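Local atomic coordinates of putative P450-like enzyme (Streptomyces himastatinicus ATCC 53653, PDB entry 5Z9J), a protein that probably acts as a heme-dependent cytochrome P450 monooxygenase, inserting oxygen with a thiolate-ligated iron as other members of its family do. Residues A[83-88]-A[216-221]; A[184-189]-A[230-235]; A[191-196]-A[207-212]. All coordinates share one frame; numbering follows the deposited sequence.

Contact 1 (A[83-88]-A[216-221]); sequences HRRLRG and EVDGQK. With HEM (protoporphyrin IX containing Fe), chain E.
Arg85 meets Val217 through aliphatic carbon, and this is the better packed part of a modest contact. Val217, more buried than its partners here, points at the stem of Arg85, with CG1 of Val217 4.4 Å from CB of Arg85. Beyond that point Asp218 and the end of Arg85 are exposed to solvent. The Arg85 chain runs extended from CG to NE, its CG anti to the carbonyl carbon (chi1 -59°), and passes at about a right angle to the side chain of Asp218. OD1 of Asp218 comes to 4.2 Å from NE of Arg85 but stands well out of the guanidinium plane. The two charges may attract each other, but no N-H points at the oxygen.

The heme face of the same helix is far more firmly held. One propionate oxygen, O2D, is gripped twice. NE2 of His83 donates to it at 2.7 Å (157°), with the propionate at the edge of the imidazole ring. NH1 of Arg87 donates to the same O2D at 3.0 Å, on a less straight path (142°). CB of Arg87 also sits over one face of the His83 ring, near its rim.

Helix 82-93 thus works on two fronts, anchoring heme inward and turning Arg85 outward to the small antiparallel hairpin of strands 216-217 and 220-221. That hairpin, closed by a type I' turn from Val217 to Gln220, links helix 208-214 to helix 224-238.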
loop_
_atom_site.group_PDB
_atom_site.type_symbol
_atom_site.label_atom_id
_atom_site.label_comp_id
_atom_site.label_asym_id
_atom_site.label_seq_id
_atom_site.Cartn_x
_atom_site.Cartn_y
_atom_site.Cartn_z
ATOM N N HIS A 83 12.666 -13.942 7.158
ATOM C CA HIS A 83 11.363 -13.316 6.934
ATOM C C HIS A 83 10.207 -13.946 7.744
ATOM O O HIS A 83 9.406 -13.238 8.379
ATOM C CB HIS A 83 11.010 -13.371 5.448
ATOM C CG HIS A 83 9.639 -12.863 5.126
ATOM N ND1 HIS A 83 8.602 -13.685 4.729
ATOM C CD2 HIS A 83 9.143 -11.603 5.115
ATOM C CE1 HIS A 83 7.538 -12.945 4.471
ATOM N NE2 HIS A 83 7.837 -11.679 4.709
ATOM N N ARG A 84 10.111 -15.267 7.707
ATOM C CA ARG A 84 8.973 -15.941 8.336
ATOM C C ARG A 84 8.848 -15.644 9.831
ATOM O O ARG A 84 7.755 -15.333 10.284
ATOM C CB ARG A 84 9.034 -17.440 8.028
ATOM C CG ARG A 84 7.850 -18.259 8.512
ATOM C CD ARG A 84 8.007 -19.689 8.027
ATOM N NE ARG A 84 9.229 -20.262 8.552
ATOM C CZ ARG A 84 9.386 -20.698 9.788
ATOM N NH1 ARG A 84 8.387 -20.632 10.658
ATOM N NH2 ARG A 84 10.558 -21.185 10.145
ATOM N N ARG A 85 9.943 -15.689 10.580
ATOM C CA ARG A 85 9.900 -15.295 11.984
ATOM C C ARG A 85 9.217 -13.964 12.135
ATOM O O ARG A 85 8.133 -13.913 12.676
ATOM C CB ARG A 85 11.298 -15.201 12.572
ATOM C CG ARG A 85 12.028 -16.465 12.482
ATOM C CD ARG A 85 13.426 -16.354 13.054
ATOM N NE ARG A 85 14.330 -17.419 12.600
ATOM C CZ ARG A 85 14.041 -18.723 12.514
ATOM N NH1 ARG A 85 12.859 -19.213 12.876
ATOM N NH2 ARG A 85 14.975 -19.564 12.087
ATOM N N LEU A 86 9.779 -12.930 11.515
ATOM C CA LEU A 86 9.311 -11.561 11.676
ATOM C C LEU A 86 7.848 -11.409 11.293
ATOM O O LEU A 86 7.011 -10.926 12.088
ATOM C CB LEU A 86 10.149 -10.637 10.791
ATOM C CG LEU A 86 11.506 -10.213 11.315
ATOM C CD1 LEU A 86 12.282 -9.527 10.200
ATOM C CD2 LEU A 86 11.250 -9.257 12.476
ATOM N N ARG A 87 7.532 -11.868 10.087
ATOM C CA ARG A 87 6.164 -11.814 9.608
ATOM C C ARG A 87 5.242 -12.594 10.538
ATOM O O ARG A 87 4.089 -12.193 10.777
ATOM C CB ARG A 87 6.035 -12.374 8.184
ATOM C CG ARG A 87 4.629 -12.076 7.667
ATOM C CD ARG A 87 4.218 -12.781 6.406
ATOM N NE ARG A 87 2.772 -12.620 6.212
ATOM C CZ ARG A 87 2.195 -11.876 5.267
ATOM N NH1 ARG A 87 2.927 -11.229 4.357
ATOM N NH2 ARG A 87 0.868 -11.839 5.199
ATOM N N GLY A 88 5.738 -13.724 11.039
ATOM C CA GLY A 88 4.982 -14.531 11.987
ATOM C C GLY A 88 4.599 -13.833 13.288
ATOM O O GLY A 88 3.448 -13.955 13.736
ATOM N N GLU A 216 9.183 -12.408 20.848
ATOM C CA GLU A 216 10.603 -12.795 20.834
ATOM C C GLU A 216 11.092 -13.426 19.514
ATOM O O GLU A 216 10.381 -14.207 18.894
ATOM C CB GLU A 216 10.895 -13.771 21.986
ATOM C CG GLU A 216 10.820 -13.166 23.388
ATOM C CD GLU A 216 11.081 -14.188 24.487
ATOM O OE1 GLU A 216 11.135 -15.398 24.176
ATOM O OE2 GLU A 216 11.239 -13.788 25.665
ATOM N N VAL A 217 12.305 -13.068 19.087
ATOM C CA VAL A 217 12.967 -13.726 17.946
ATOM C C VAL A 217 14.318 -14.294 18.382
ATOM O O VAL A 217 15.130 -13.596 18.991
ATOM C CB VAL A 217 13.193 -12.772 16.743
ATOM C CG1 VAL A 217 11.898 -12.542 15.980
ATOM C CG2 VAL A 217 13.808 -11.439 17.194
ATOM N N ASP A 218 14.547 -15.562 18.045
ATOM C CA ASP A 218 15.687 -16.333 18.539
ATOM C C ASP A 218 15.720 -16.275 20.062
ATOM O O ASP A 218 16.786 -16.165 20.663
ATOM C CB ASP A 218 17.018 -15.815 17.969
ATOM C CG ASP A 218 17.091 -15.904 16.451
ATOM O OD1 ASP A 218 16.843 -17.003 15.910
ATOM O OD2 ASP A 218 17.423 -14.885 15.805
ATOM N N GLY A 219 14.548 -16.377 20.679
ATOM C CA GLY A 219 14.424 -16.435 22.128
ATOM C C GLY A 219 14.702 -15.121 22.847
ATOM O O GLY A 219 14.786 -15.080 24.082
ATOM N N GLN A 220 14.872 -14.049 22.074
ATOM C CA GLN A 220 15.141 -12.713 22.605
ATOM C C GLN A 220 14.003 -11.730 22.222
ATOM O O GLN A 220 13.516 -11.742 21.094
ATOM C CB GLN A 220 16.489 -12.191 22.096
ATOM C CG GLN A 220 17.754 -13.104 22.222
ATOM C CD GLN A 220 17.775 -14.075 23.412
ATOM O OE1 GLN A 220 17.458 -15.259 23.274
ATOM N NE2 GLN A 220 18.191 -13.581 24.577
ATOM N N LYS A 221 13.571 -10.890 23.153
ATOM C CA LYS A 221 12.573 -9.868 22.827
ATOM C C LYS A 221 13.087 -8.861 21.791
ATOM O O LYS A 221 14.295 -8.767 21.536
ATOM C CB LYS A 221 12.131 -9.144 24.099
ATOM C CG LYS A 221 11.460 -10.047 25.111
ATOM C CD LYS A 221 11.361 -9.378 26.475
ATOM C CE LYS A 221 11.497 -10.412 27.583
ATOM N NZ LYS A 221 12.865 -10.494 28.197
HETATM C CHA HEM E . 2.357 -6.227 1.727
HETATM C CHB HEM E . -0.721 -3.826 -1.061
HETATM C CHC HEM E . -3.089 -2.442 2.923
HETATM C CHD HEM E . 0.487 -4.001 5.684
HETATM C C1A HEM E . 1.756 -5.755 0.582
HETATM C C2A HEM E . 2.127 -6.015 -0.811
HETATM C C3A HEM E . 1.258 -5.362 -1.587
HETATM C C4A HEM E . 0.319 -4.652 -0.707
HETATM C CMA HEM E . 1.262 -5.334 -3.122
HETATM C CAA HEM E . 3.294 -6.894 -1.307
HETATM C CBA HEM E . 4.633 -6.153 -1.207
HETATM C CGA HEM E . 5.752 -6.884 -1.960
HETATM O O1A HEM E . 6.873 -6.339 -2.114
HETATM O O2A HEM E . 5.579 -8.034 -2.401
HETATM C C1B HEM E . -1.665 -3.302 -0.223
HETATM C C2B HEM E . -2.892 -2.688 -0.658
HETATM C C3B HEM E . -3.548 -2.307 0.444
HETATM C C4B HEM E . -2.733 -2.653 1.598
HETATM C CMB HEM E . -3.273 -2.561 -2.143
HETATM C CAB HEM E . -4.901 -1.601 0.592
HETATM C CBB HEM E . -5.695 -1.302 -0.436
HETATM C C1C HEM E . -2.354 -2.760 4.049
HETATM C C2C HEM E . -2.738 -2.509 5.460
HETATM C C3C HEM E . -1.735 -2.953 6.204
HETATM C C4C HEM E . -0.720 -3.452 5.311
HETATM C CMC HEM E . -4.081 -1.890 5.888
HETATM C CAC HEM E . -1.496 -2.972 7.733
HETATM C CBC HEM E . -2.378 -2.557 8.631
HETATM C C1D HEM E . 1.322 -4.697 4.872
HETATM C C2D HEM E . 2.553 -5.288 5.307
HETATM C C3D HEM E . 3.110 -5.993 4.083
HETATM C C4D HEM E . 2.181 -5.756 3.016
HETATM C CMD HEM E . 3.192 -5.231 6.716
HETATM C CAD HEM E . 4.450 -6.733 4.009
HETATM C CBD HEM E . 4.268 -8.208 4.293
HETATM C CGD HEM E . 5.582 -8.911 3.999
HETATM O O1D HEM E . 6.485 -8.320 3.361
HETATM O O2D HEM E . 5.719 -10.099 4.387
HETATM N NA HEM E . 0.663 -4.935 0.575
HETATM N NB HEM E . -1.588 -3.248 1.164
HETATM N NC HEM E . -1.125 -3.306 4.044
HETATM N ND HEM E . 1.105 -5.014 3.517
HETATM FE FE HEM E . -0.285 -4.257 2.376
#

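Contact 2 (A[184-189]-A[230-235]); sequences ELLWEM and IANRLL. With HEM (protoporphyrin IX containing Fe), chain E.
Behind the heme pocket, on the side of helix 224-238 turned from the porphyrin, Met189 of helix 172-202 packs against Asn232. By its place in the chain and beside the heme, helix 224-238 probably corresponds to the first part of the long helix that runs past the heme in the P450 fold, and the helix of Met189 to helix G.

The thioether lies against the carboxamide. SD of Met189 is 3.6 Å from ND2 of Asn232 and 3.7 Å from its CG, and the two side chains meet at a slant. Asn232 reaches out with its CG anti to the backbone N (chi1 -167°), which carries the amide toward the neighbouring helix. The terminal methyl is less certain: CE of Met189 is modelled only 3.0 Å from ND2 of Asn232, too close for such a pair, so the placing of the methyl, set by the turn about CG-SD, or of the amide facing it, is doubtful. Leu186, one turn earlier, adds a lighter touch, its CD2 4.2 Å from ND2 of Asn232. Replacing Asn232 by alanine removes the carboxamide, which would probably open a gap beside the sulfur and leave the end of Met189 less restrained.

Arg233 and Leu234, which follow Asn232, touch the heme with aliphatic carbon. CD2 of Leu234 is 3.7 Å from the heme methyl CMD, while CG of Arg233 lies 3.9 Å from the same methyl. The guanidinium of Arg233 continues into a salt bridge with Asp74 and a hydrogen bond to Asn237.

Between the helices, then, a polar amide meets a thioether and a leucine methyl without a hydrogen bond to either: the join rests on dispersion and shape.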
loop_
_atom_site.group_PDB
_atom_site.type_symbol
_atom_site.label_atom_id
_atom_site.label_comp_id
_atom_site.label_asym_id
_atom_site.label_seq_id
_atom_site.Cartn_x
_atom_site.Cartn_y
_atom_site.Cartn_z
ATOM N N GLU A 184 17.756 10.253 9.587
ATOM C CA GLU A 184 17.313 11.174 10.623
ATOM C C GLU A 184 15.864 10.838 11.004
ATOM O O GLU A 184 15.490 10.916 12.168
ATOM C CB GLU A 184 17.449 12.624 10.143
ATOM C CG GLU A 184 18.893 13.047 9.776
ATOM C CD GLU A 184 19.813 13.207 10.974
ATOM O OE1 GLU A 184 19.308 13.340 12.111
ATOM O OE2 GLU A 184 21.050 13.219 10.783
ATOM N N LEU A 185 15.073 10.392 10.030
ATOM C CA LEU A 185 13.677 10.100 10.300
ATOM C C LEU A 185 13.556 8.765 11.031
ATOM O O LEU A 185 12.759 8.638 11.971
ATOM C CB LEU A 185 12.868 10.058 8.985
ATOM C CG LEU A 185 11.386 9.730 9.110
ATOM C CD1 LEU A 185 10.688 10.718 10.014
ATOM C CD2 LEU A 185 10.702 9.698 7.748
ATOM N N LEU A 186 14.447 7.830 10.729
ATOM C CA LEU A 186 14.410 6.552 11.427
ATOM C C LEU A 186 14.786 6.717 12.874
ATOM O O LEU A 186 14.254 6.031 13.738
ATOM C CB LEU A 186 15.370 5.548 10.805
ATOM C CG LEU A 186 14.965 5.115 9.421
ATOM C CD1 LEU A 186 15.989 4.152 8.840
ATOM C CD2 LEU A 186 13.577 4.505 9.477
ATOM N N TRP A 187 15.673 7.662 13.143
ATOM C CA TRP A 187 16.080 7.917 14.515
ATOM C C TRP A 187 14.991 8.599 15.308
ATOM O O TRP A 187 14.796 8.300 16.480
ATOM C CB TRP A 187 17.343 8.755 14.557
ATOM C CG TRP A 187 18.605 7.968 14.414
ATOM C CD1 TRP A 187 18.792 6.664 14.748
ATOM C CD2 TRP A 187 19.877 8.455 13.961
ATOM N NE1 TRP A 187 20.098 6.294 14.510
ATOM C CE2 TRP A 187 20.786 7.376 14.029
ATOM C CE3 TRP A 187 20.333 9.696 13.496
ATOM C CZ2 TRP A 187 22.123 7.495 13.645
ATOM C CZ3 TRP A 187 21.664 9.814 13.114
ATOM C CH2 TRP A 187 22.542 8.720 13.193
ATOM N N GLU A 188 14.223 9.457 14.655
ATOM C CA GLU A 188 13.134 10.111 15.354
ATOM C C GLU A 188 12.017 9.138 15.684
ATOM O O GLU A 188 11.497 9.133 16.797
ATOM C CB GLU A 188 12.584 11.274 14.525
ATOM C CG GLU A 188 11.316 11.877 15.109
ATOM C CD GLU A 188 10.726 12.982 14.261
ATOM O OE1 GLU A 188 11.454 13.589 13.448
ATOM O OE2 GLU A 188 9.514 13.221 14.395
ATOM N N MET A 189 11.720 8.257 14.759
ATOM C CA MET A 189 10.739 7.216 14.996
ATOM C C MET A 189 11.186 6.201 16.024
ATOM O O MET A 189 10.398 5.743 16.834
ATOM C CB MET A 189 10.420 6.495 13.682
ATOM C CG MET A 189 10.033 7.449 12.590
ATOM S SD MET A 189 9.225 6.670 11.166
ATOM C CE MET A 189 10.616 6.397 10.100
ATOM N N ILE A 230 8.843 -2.293 12.431
ATOM C CA ILE A 230 7.577 -2.966 12.220
ATOM C C ILE A 230 6.427 -1.963 12.226
ATOM O O ILE A 230 5.628 -1.947 11.280
ATOM C CB ILE A 230 7.344 -4.062 13.269
ATOM C CG1 ILE A 230 8.305 -5.238 13.006
ATOM C CG2 ILE A 230 5.882 -4.545 13.258
ATOM C CD1 ILE A 230 8.414 -6.219 14.182
ATOM N N ALA A 231 6.339 -1.117 13.252
ATOM C CA ALA A 231 5.275 -0.118 13.266
ATOM C C ALA A 231 5.344 0.815 12.036
ATOM O O ALA A 231 4.318 1.098 11.434
ATOM C CB ALA A 231 5.299 0.669 14.514
ATOM N N ASN A 232 6.536 1.233 11.630
ATOM C CA ASN A 232 6.634 2.157 10.531
ATOM C C ASN A 232 6.077 1.437 9.312
ATOM O O ASN A 232 5.409 2.040 8.515
ATOM C CB ASN A 232 8.069 2.481 10.134
ATOM C CG ASN A 232 8.186 3.693 9.184
ATOM O OD1 ASN A 232 7.210 4.126 8.540
ATOM N ND2 ASN A 232 9.451 3.922 8.789
ATOM N N ARG A 233 6.387 0.146 9.178
ATOM C CA ARG A 233 5.980 -0.621 7.989
ATOM C C ARG A 233 4.448 -0.769 7.965
ATOM O O ARG A 233 3.852 -0.662 6.906
ATOM C CB ARG A 233 6.665 -2.004 7.920
ATOM C CG ARG A 233 6.253 -2.859 6.663
ATOM C CD ARG A 233 6.419 -2.047 5.373
ATOM N NE ARG A 233 7.807 -1.662 5.112
ATOM C CZ ARG A 233 8.213 -0.700 4.274
ATOM N NH1 ARG A 233 7.345 0.048 3.607
ATOM N NH2 ARG A 233 9.506 -0.478 4.100
ATOM N N LEU A 234 3.817 -0.961 9.121
ATOM C CA LEU A 234 2.364 -1.030 9.168
ATOM C C LEU A 234 1.746 0.313 8.742
ATOM O O LEU A 234 0.885 0.353 7.847
ATOM C CB LEU A 234 1.883 -1.441 10.567
ATOM C CG LEU A 234 2.317 -2.897 10.792
ATOM C CD1 LEU A 234 2.064 -3.374 12.159
ATOM C CD2 LEU A 234 1.606 -3.821 9.748
ATOM N N LEU A 235 2.249 1.405 9.305
ATOM C CA LEU A 235 1.772 2.752 8.934
ATOM C C LEU A 235 1.925 3.010 7.455
ATOM O O LEU A 235 0.935 3.384 6.781
ATOM C CB LEU A 235 2.545 3.816 9.656
ATOM C CG LEU A 235 2.150 3.818 11.139
ATOM C CD1 LEU A 235 3.121 4.727 11.827
ATOM C CD2 LEU A 235 0.705 4.327 11.296
HETATM C CHA HEM E . 2.357 -6.227 1.727
HETATM C CHB HEM E . -0.721 -3.826 -1.061
HETATM C CHC HEM E . -3.089 -2.442 2.923
HETATM C CHD HEM E . 0.487 -4.001 5.684
HETATM C C1A HEM E . 1.756 -5.755 0.582
HETATM C C2A HEM E . 2.127 -6.015 -0.811
HETATM C C3A HEM E . 1.258 -5.362 -1.587
HETATM C C4A HEM E . 0.319 -4.652 -0.707
HETATM C CMA HEM E . 1.262 -5.334 -3.122
HETATM C CAA HEM E . 3.294 -6.894 -1.307
HETATM C CBA HEM E . 4.633 -6.153 -1.207
HETATM C CGA HEM E . 5.752 -6.884 -1.960
HETATM O O1A HEM E . 6.873 -6.339 -2.114
HETATM O O2A HEM E . 5.579 -8.034 -2.401
HETATM C C1B HEM E . -1.665 -3.302 -0.223
HETATM C C2B HEM E . -2.892 -2.688 -0.658
HETATM C C3B HEM E . -3.548 -2.307 0.444
HETATM C C4B HEM E . -2.733 -2.653 1.598
HETATM C CMB HEM E . -3.273 -2.561 -2.143
HETATM C CAB HEM E . -4.901 -1.601 0.592
HETATM C CBB HEM E . -5.695 -1.302 -0.436
HETATM C C1C HEM E . -2.354 -2.760 4.049
HETATM C C2C HEM E . -2.738 -2.509 5.460
HETATM C C3C HEM E . -1.735 -2.953 6.204
HETATM C C4C HEM E . -0.720 -3.452 5.311
HETATM C CMC HEM E . -4.081 -1.890 5.888
HETATM C CAC HEM E . -1.496 -2.972 7.733
HETATM C CBC HEM E . -2.378 -2.557 8.631
HETATM C C1D HEM E . 1.322 -4.697 4.872
HETATM C C2D HEM E . 2.553 -5.288 5.307
HETATM C C3D HEM E . 3.110 -5.993 4.083
HETATM C C4D HEM E . 2.181 -5.756 3.016
HETATM C CMD HEM E . 3.192 -5.231 6.716
HETATM C CAD HEM E . 4.450 -6.733 4.009
HETATM C CBD HEM E . 4.268 -8.208 4.293
HETATM C CGD HEM E . 5.582 -8.911 3.999
HETATM O O1D HEM E . 6.485 -8.320 3.361
HETATM O O2D HEM E . 5.719 -10.099 4.387
HETATM N NA HEM E . 0.663 -4.935 0.575
HETATM N NB HEM E . -1.588 -3.248 1.164
HETATM N NC HEM E . -1.125 -3.306 4.044
HETATM N ND HEM E . 1.105 -5.014 3.517
HETATM FE FE HEM E . -0.285 -4.257 2.376
#

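Contact 3 (A[191-196]-A[207-212]); sequences DYWHER and DLISQL
Ile209 and Trp193 supply the apolar part of this contact. The isoleucine puts its CD1 methyl 3.8 Å from CZ3 and 3.9 Å from CE3 of Trp193, with CG1 behind it 4.1 Å from CZ3, so the outer corner of the benzo ring does the touching. The approach to the indole is oblique, and the two side chains lie roughly at right angles. With CG1 anti to its carbonyl carbon (chi1 -67°), Ile209 sends one branch to the tryptophan and turns the other, CG2, to the backbone: it lies 4.0 Å from O of Arg196.

Aromatic packing steadies the indole from its own helix, where CD2 of Tyr192 stands 3.7 Å above the ring plane, over its centre. Leu142 adds to the cluster, touching both Trp193 and Ile209.

The polar part lies within 207-212. Asp207 is the N-cap of helix 208-214, and its OD1 accepts from N of Ser210 at 2.8 Å (154°), a bond that fixes the start of the helix carrying Ile209. The nearest opposite charge across the contact, Arg196, stays well away from the Asp207 carboxylate; its NH2 makes a weak hydrogen bond to Gly143 O instead.

Trp193 also rests on Ser228 and Ala231 of helix 224-238, an arrangement consistent with the packing of helices G and H beside the long heme-side helix of the P450 fold.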
loop_
_atom_site.group_PDB
_atom_site.type_symbol
_atom_site.label_atom_id
_atom_site.label_comp_id
_atom_site.label_asym_id
_atom_site.label_seq_id
_atom_site.Cartn_x
_atom_site.Cartn_y
_atom_site.Cartn_z
ATOM N N ASP A 191 13.078 6.689 18.462
ATOM C CA ASP A 191 13.025 7.260 19.819
ATOM C C ASP A 191 11.585 7.460 20.217
ATOM O O ASP A 191 11.247 7.354 21.384
ATOM C CB ASP A 191 13.756 8.593 19.867
ATOM N N TYR A 192 10.708 7.557 19.229
ATOM C CA TYR A 192 9.289 7.599 19.523
ATOM C C TYR A 192 8.783 6.252 20.008
ATOM O O TYR A 192 8.239 6.146 21.131
ATOM C CB TYR A 192 8.492 8.022 18.301
ATOM C CG TYR A 192 7.012 7.960 18.529
ATOM C CD1 TYR A 192 6.358 8.999 19.165
ATOM C CD2 TYR A 192 6.260 6.862 18.103
ATOM C CE1 TYR A 192 5.001 8.968 19.383
ATOM C CE2 TYR A 192 4.897 6.817 18.316
ATOM C CZ TYR A 192 4.275 7.880 18.961
ATOM O OH TYR A 192 2.925 7.874 19.187
ATOM N N TRP A 193 9.019 5.213 19.197
ATOM C CA TRP A 193 8.551 3.879 19.567
ATOM C C TRP A 193 9.221 3.428 20.872
ATOM O O TRP A 193 8.608 2.716 21.657
ATOM C CB TRP A 193 8.772 2.900 18.427
ATOM C CG TRP A 193 7.890 3.280 17.271
ATOM C CD1 TRP A 193 8.299 3.705 16.064
ATOM C CD2 TRP A 193 6.442 3.275 17.230
ATOM N NE1 TRP A 193 7.214 3.984 15.261
ATOM C CE2 TRP A 193 6.064 3.721 15.947
ATOM C CE3 TRP A 193 5.442 2.948 18.151
ATOM C CZ2 TRP A 193 4.728 3.844 15.550
ATOM C CZ3 TRP A 193 4.108 3.078 17.760
ATOM C CH2 TRP A 193 3.768 3.506 16.463
ATOM N N HIS A 194 10.433 3.899 21.138
ATOM C CA HIS A 194 11.076 3.596 22.416
ATOM C C HIS A 194 10.196 4.014 23.580
ATOM O O HIS A 194 10.012 3.257 24.522
ATOM C CB HIS A 194 12.408 4.313 22.540
ATOM C CG HIS A 194 13.039 4.190 23.902
ATOM N ND1 HIS A 194 13.475 2.990 24.421
ATOM C CD2 HIS A 194 13.259 5.116 24.865
ATOM C CE1 HIS A 194 13.958 3.185 25.641
ATOM N NE2 HIS A 194 13.846 4.468 25.929
ATOM N N GLU A 195 9.599 5.194 23.501
ATOM C CA GLU A 195 8.767 5.663 24.603
ATOM C C GLU A 195 7.392 4.988 24.622
ATOM O O GLU A 195 6.807 4.792 25.691
ATOM C CB GLU A 195 8.598 7.182 24.529
ATOM N N ARG A 196 6.890 4.580 23.464
ATOM C CA ARG A 196 5.638 3.832 23.459
ATOM C C ARG A 196 5.842 2.449 24.034
ATOM O O ARG A 196 4.974 1.928 24.719
ATOM C CB ARG A 196 5.045 3.757 22.052
ATOM C CG ARG A 196 4.856 5.120 21.422
ATOM C CD ARG A 196 4.003 5.997 22.357
ATOM N NE ARG A 196 2.731 5.360 22.719
ATOM C CZ ARG A 196 1.905 5.819 23.654
ATOM N NH1 ARG A 196 2.213 6.929 24.307
ATOM N NH2 ARG A 196 0.769 5.181 23.930
ATOM N N ASP A 207 -3.620 -3.371 22.551
ATOM C CA ASP A 207 -3.069 -2.895 21.296
ATOM C C ASP A 207 -1.911 -3.745 20.818
ATOM O O ASP A 207 -1.443 -4.637 21.517
ATOM C CB ASP A 207 -2.625 -1.456 21.453
ATOM C CG ASP A 207 -1.669 -1.289 22.626
ATOM O OD1 ASP A 207 -0.777 -2.138 22.800
ATOM O OD2 ASP A 207 -1.813 -0.310 23.379
ATOM N N LEU A 208 -1.439 -3.432 19.624
ATOM C CA LEU A 208 -0.400 -4.201 18.960
ATOM C C LEU A 208 0.996 -4.047 19.609
ATOM O O LEU A 208 1.788 -4.992 19.629
ATOM C CB LEU A 208 -0.360 -3.809 17.498
ATOM C CG LEU A 208 0.233 -4.917 16.643
ATOM C CD1 LEU A 208 -0.810 -5.988 16.513
ATOM C CD2 LEU A 208 0.607 -4.355 15.290
ATOM N N ILE A 209 1.295 -2.840 20.092
ATOM C CA ILE A 209 2.561 -2.550 20.774
ATOM C C ILE A 209 2.717 -3.407 22.022
ATOM O O ILE A 209 3.809 -3.915 22.322
ATOM C CB ILE A 209 2.674 -1.060 21.172
ATOM C CG1 ILE A 209 2.779 -0.207 19.919
ATOM C CG2 ILE A 209 3.878 -0.815 22.092
ATOM C CD1 ILE A 209 4.019 -0.512 19.100
ATOM N N SER A 210 1.623 -3.540 22.761
ATOM C CA SER A 210 1.614 -4.360 23.957
ATOM C C SER A 210 1.968 -5.786 23.623
ATOM O O SER A 210 2.641 -6.464 24.391
ATOM C CB SER A 210 0.246 -4.327 24.629
ATOM O OG SER A 210 0.040 -5.528 25.332
ATOM N N GLN A 211 1.529 -6.226 22.451
ATOM C CA GLN A 211 1.818 -7.567 21.998
ATOM C C GLN A 211 3.277 -7.680 21.560
ATOM O O GLN A 211 3.941 -8.683 21.840
ATOM C CB GLN A 211 0.911 -7.926 20.817
ATOM C CG GLN A 211 -0.569 -8.121 21.142
ATOM C CD GLN A 211 -0.833 -9.350 21.989
ATOM O OE1 GLN A 211 -0.757 -10.477 21.496
ATOM N NE2 GLN A 211 -1.136 -9.143 23.263
ATOM N N LEU A 212 3.794 -6.622 20.932
ATOM C CA LEU A 212 5.174 -6.614 20.444
ATOM C C LEU A 212 6.290 -6.612 21.524
ATOM O O LEU A 212 7.347 -7.222 21.336
ATOM C CB LEU A 212 5.385 -5.419 19.505
ATOM C CG LEU A 212 4.697 -5.503 18.140
ATOM C CD1 LEU A 212 4.954 -4.252 17.277
ATOM C CD2 LEU A 212 5.061 -6.780 17.402
#

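From the N terminus the chain first passes 83-88, part of helix 82-93, which holds a heme propionate. A largely helical stretch leads to 184-189 and then 191-196, both on helix 172-202. At 207-212 contact 3 closes, the shortest loop of the three; at 216-221, just beyond, contact 1 closes; at 230-235 contact 2 closes. Contact 3 is nested inside the loops of both others, while contacts 1 and 2 cross. Contacts 2 and 3 also touch, Ala231 CB lying 3.4 Å from Trp193 CZ2. They tie helix 172-202 to helices 224-238 and 208-214, while contact 1 ties the hairpin to helix 82-93. Contacts 1 and 2 both border the heme.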